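Side-chain contacts in surface glycoprotein (Trypanosoma brucei, PDB 5KLH), which is a procyclic-stage surface antigen of the parasite, anchored in the membrane, whose bilobed ectodomain is a putative sensor: residues 121-124 / 125-129; 114-117 / 118-122. All blocks are in the same frame, centred on the assembly; numbering follows the deposited sequence.

Contact 1 of 2, residues 121-124 / 125-129; sequences QFRN and KCYSQ. With SO4 (sulfate ion), chain C.
Arg123 and Tyr127, one helical turn apart, run side by side in the same direction, with Arg123 CG 4.0 Å from Tyr127 CE2. Arg123 sets off with CG anti to the backbone N (chi1 174°), then bends at chi3; the guanidinium and ring planes are 31° apart. Tyr127 instead keeps CG beside its own backbone N and anti to the carbonyl carbon (chi1 -74°), which brings the ring back over the preceding turn, CD2 3.3 Å from Arg123 O. A sulfate, probably from the crystallisation liquor, sits beyond the pair: Tyr127 OH donates to sulfate O2 at 2.8 Å, in the plane of the ring and at its edge, and Arg123 CD comes within 3.7 Å of the same oxygen. Arg123 NH1 is hydrogen-bonded to Thr135, which also binds the sulfate. These residues form the last turns of helix 116-128, which lies against strand 132-135 in one lobe of the ectodomain; Phe122, Arg123, Cys126 and Tyr127 all touch Tyr133 there. Cys126 adds a covalent tie, its disulfide to Cys149. In the backbone, the bond from Tyr127 N to Arg123 O is weak at 3.4 Å.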
# COMPACT_ATOMS: atom_id res chain seq x y z
N GLN A 121 16.71 -21.98 -0.55
CA GLN A 121 16.68 -21.06 -1.68
C GLN A 121 16.19 -19.68 -1.24
O GLN A 121 16.78 -18.65 -1.60
CB GLN A 121 15.77 -21.62 -2.79
CG GLN A 121 15.79 -20.80 -4.07
CD GLN A 121 15.10 -21.52 -5.23
OE1 GLN A 121 14.46 -22.56 -5.04
NE2 GLN A 121 15.25 -20.98 -6.43
N PHE A 122 15.13 -19.66 -0.44
CA PHE A 122 14.55 -18.43 0.08
C PHE A 122 15.55 -17.68 0.95
O PHE A 122 15.63 -16.45 0.91
CB PHE A 122 13.28 -18.75 0.88
CG PHE A 122 12.55 -17.53 1.38
CD1 PHE A 122 11.66 -16.86 0.56
CD2 PHE A 122 12.73 -17.08 2.69
CE1 PHE A 122 10.96 -15.74 1.02
CE2 PHE A 122 12.05 -15.96 3.15
CZ PHE A 122 11.16 -15.29 2.32
N ARG A 123 16.31 -18.42 1.75
CA ARG A 123 17.32 -17.82 2.62
C ARG A 123 18.45 -17.22 1.79
O ARG A 123 18.89 -16.09 2.04
CB ARG A 123 17.85 -18.86 3.61
CG ARG A 123 19.01 -18.41 4.48
CD ARG A 123 19.20 -19.39 5.63
NE ARG A 123 19.39 -20.76 5.17
CZ ARG A 123 19.19 -21.86 5.90
NH1 ARG A 123 18.77 -21.76 7.16
NH2 ARG A 123 19.40 -23.06 5.38
N ASN A 124 18.91 -17.96 0.79
CA ASN A 124 19.97 -17.46 -0.09
C ASN A 124 19.50 -16.25 -0.87
O ASN A 124 20.28 -15.33 -1.13
CB ASN A 124 20.45 -18.55 -1.05
CG ASN A 124 21.19 -19.68 -0.35
OD1 ASN A 124 21.71 -19.52 0.75
ND2 ASN A 124 21.24 -20.84 -1.01
N LYS A 125 18.22 -16.25 -1.23
CA LYS A 125 17.64 -15.13 -1.98
C LYS A 125 17.65 -13.87 -1.13
O LYS A 125 17.94 -12.77 -1.61
CB LYS A 125 16.22 -15.47 -2.43
CG LYS A 125 15.55 -14.36 -3.22
CD LYS A 125 14.39 -14.88 -4.06
CE LYS A 125 13.79 -13.77 -4.90
NZ LYS A 125 13.28 -12.65 -4.05
N CYS A 126 17.32 -14.04 0.15
CA CYS A 126 17.32 -12.93 1.09
C CYS A 126 18.66 -12.19 1.08
O CYS A 126 18.70 -10.97 0.88
CB CYS A 126 17.03 -13.43 2.49
SG CYS A 126 17.05 -12.12 3.72
N TYR A 127 19.74 -12.93 1.27
CA TYR A 127 21.08 -12.35 1.27
C TYR A 127 21.43 -11.69 -0.06
O TYR A 127 22.09 -10.65 -0.08
CB TYR A 127 22.11 -13.42 1.63
CG TYR A 127 22.07 -13.78 3.10
CD1 TYR A 127 22.48 -12.86 4.05
CD2 TYR A 127 21.63 -15.02 3.52
CE1 TYR A 127 22.45 -13.17 5.41
CE2 TYR A 127 21.61 -15.35 4.87
CZ TYR A 127 22.02 -14.42 5.81
OH TYR A 127 21.99 -14.75 7.15
N SER A 128 20.98 -12.27 -1.16
CA SER A 128 21.22 -11.68 -2.46
C SER A 128 20.50 -10.33 -2.62
O SER A 128 20.90 -9.49 -3.41
CB SER A 128 20.80 -12.64 -3.57
OG SER A 128 21.23 -12.18 -4.85
N GLN A 129 19.43 -10.14 -1.85
CA GLN A 129 18.63 -8.92 -1.94
C GLN A 129 19.07 -7.92 -0.88
O GLN A 129 18.41 -6.89 -0.69
CB GLN A 129 17.14 -9.23 -1.79
CG GLN A 129 16.57 -10.07 -2.92
CD GLN A 129 15.12 -10.49 -2.68
OE1 GLN A 129 14.33 -10.58 -3.63
NE2 GLN A 129 14.77 -10.76 -1.43
S SO4 C . 21.32 -18.02 8.97
O1 SO4 C . 21.64 -19.44 8.92
O2 SO4 C . 21.55 -17.42 7.65
O3 SO4 C . 19.92 -17.88 9.38
O4 SO4 C . 22.17 -17.34 9.95

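Contact 2 of 2, residues 114-117 / 118-122; sequences DCQE and KHEQF
The first turns of helix 116-128 start from an N-cap at Cys115, whose O accepts His119 N at 2.8 Å, with the donor close to the line of the carbonyl (172° at the oxygen). An Asx turn leads into the helix: Asp114 OD1, through its anti lone pair, accepts the backbone N of Gln116 at 3.0 Å. The carboxylate thus takes up an N-H that the start of a helix cannot bond within itself, and its negative charge probably suits the positive end of the helix dipole. Glu120 N and Gln121 N follow with bonds to Gln116 O and Glu117 O. This end of the helix is also fastened by its side chains: Cys115 is joined to Cys101 by a disulfide, while buried His119, whose NE2 is hydrogen-bonded to Tyr133 OH, meets the rings of both Phe99 and Tyr133. With CG anti to the backbone N (chi1 -177°), His119 carries its imidazole off the helix toward those two rings. Glu120 instead turns CG beside its own backbone N (chi1 -73°) and reaches back along the helix over the preceding turn, CG 3.2 Å from Gln116 O. Its carboxylate comes up alongside the end of Gln116 without bonding it directly; Gln116 OE1 and Glu120 OE2 remain 4.2 Å apart. Both oxygens accept, and a water between them donates to each. That water gives one hydrogen to Gln116 OE1 at 3.0 Å and the other to Glu120 OE2 at 2.6 Å.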
# COMPACT_ATOMS: atom_id res chain seq x y z
N ASP A 114 9.03 -32.10 4.06
CA ASP A 114 9.64 -30.88 4.57
C ASP A 114 10.01 -29.96 3.42
O ASP A 114 10.10 -30.40 2.27
CB ASP A 114 10.88 -31.19 5.42
CG ASP A 114 12.01 -31.79 4.61
OD1 ASP A 114 12.67 -31.03 3.86
OD2 ASP A 114 12.23 -33.01 4.71
N CYS A 115 10.23 -28.68 3.72
CA CYS A 115 10.56 -27.70 2.70
C CYS A 115 12.00 -27.24 2.72
O CYS A 115 12.29 -26.10 2.34
CB CYS A 115 9.68 -26.45 2.85
SG CYS A 115 7.93 -26.74 2.75
N GLN A 116 12.92 -28.11 3.14
CA GLN A 116 14.30 -27.67 3.32
C GLN A 116 14.92 -27.04 2.08
O GLN A 116 15.54 -25.98 2.17
CB GLN A 116 15.16 -28.83 3.81
CG GLN A 116 14.91 -29.19 5.26
CD GLN A 116 15.98 -30.09 5.83
OE1 GLN A 116 17.17 -29.75 5.81
NE2 GLN A 116 15.57 -31.24 6.34
N GLU A 117 14.76 -27.67 0.92
CA GLU A 117 15.39 -27.13 -0.28
C GLU A 117 14.84 -25.75 -0.65
O GLU A 117 15.60 -24.84 -0.98
CB GLU A 117 15.23 -28.07 -1.48
CG GLU A 117 15.81 -27.48 -2.77
CD GLU A 117 15.83 -28.47 -3.93
OE1 GLU A 117 14.94 -29.35 -3.97
OE2 GLU A 117 16.73 -28.37 -4.79
N LYS A 118 13.52 -25.59 -0.61
CA LYS A 118 12.90 -24.31 -0.93
C LYS A 118 13.23 -23.25 0.12
O LYS A 118 13.40 -22.09 -0.23
CB LYS A 118 11.38 -24.45 -1.07
CG LYS A 118 10.93 -25.18 -2.32
CD LYS A 118 11.26 -24.39 -3.56
CE LYS A 118 10.55 -25.00 -4.76
NZ LYS A 118 9.16 -25.42 -4.39
N HIS A 119 13.32 -23.66 1.38
CA HIS A 119 13.71 -22.74 2.45
C HIS A 119 15.13 -22.23 2.21
O HIS A 119 15.39 -21.02 2.30
CB HIS A 119 13.60 -23.41 3.81
CG HIS A 119 13.92 -22.50 4.96
ND1 HIS A 119 14.67 -22.89 6.04
CD2 HIS A 119 13.59 -21.20 5.18
CE1 HIS A 119 14.79 -21.88 6.89
NE2 HIS A 119 14.14 -20.85 6.39
N GLU A 120 16.04 -23.15 1.89
CA GLU A 120 17.43 -22.80 1.61
C GLU A 120 17.53 -21.79 0.48
O GLU A 120 18.32 -20.85 0.54
CB GLU A 120 18.23 -24.06 1.26
CG GLU A 120 18.53 -24.97 2.44
CD GLU A 120 18.89 -26.38 2.02
OE1 GLU A 120 19.03 -26.62 0.80
OE2 GLU A 120 19.01 -27.26 2.90
N GLN A 121 16.71 -21.98 -0.55
CA GLN A 121 16.68 -21.06 -1.68
C GLN A 121 16.19 -19.68 -1.24
O GLN A 121 16.78 -18.65 -1.60
CB GLN A 121 15.77 -21.62 -2.79
CG GLN A 121 15.79 -20.80 -4.07
CD GLN A 121 15.10 -21.52 -5.23
OE1 GLN A 121 14.46 -22.56 -5.04
NE2 GLN A 121 15.25 -20.98 -6.43
N PHE A 122 15.13 -19.66 -0.44
CA PHE A 122 14.55 -18.43 0.08
C PHE A 122 15.55 -17.68 0.95
O PHE A 122 15.63 -16.45 0.91
CB PHE A 122 13.28 -18.75 0.88
CG PHE A 122 12.55 -17.53 1.38
CD1 PHE A 122 11.66 -16.86 0.56
CD2 PHE A 122 12.73 -17.08 2.69
CE1 PHE A 122 10.96 -15.74 1.02
CE2 PHE A 122 12.05 -15.96 3.15
CZ PHE A 122 11.16 -15.29 2.32
O HOH W 1 17.95 -26.86 5.29

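Overall arrangement
Along the chain, contact 2 (114-122) comes first and contact 1 (121-129) continues it, the two sharing Gln121 and Phe122 with centres about 11 Å apart. Neither closes a long loop nor crosses the other: together they follow helix 116-128 from its N-cap to its last turn. The disulfide at each end ties the helix to a different part of the lobe, the one in contact 2 to the chain just after strand 85-100, the one in contact 1 to strand 145-164. Between these anchors both contacts lean on strand 132-135. All of this lies well away from the chain's centre, in the lobe that carries helix 116-128.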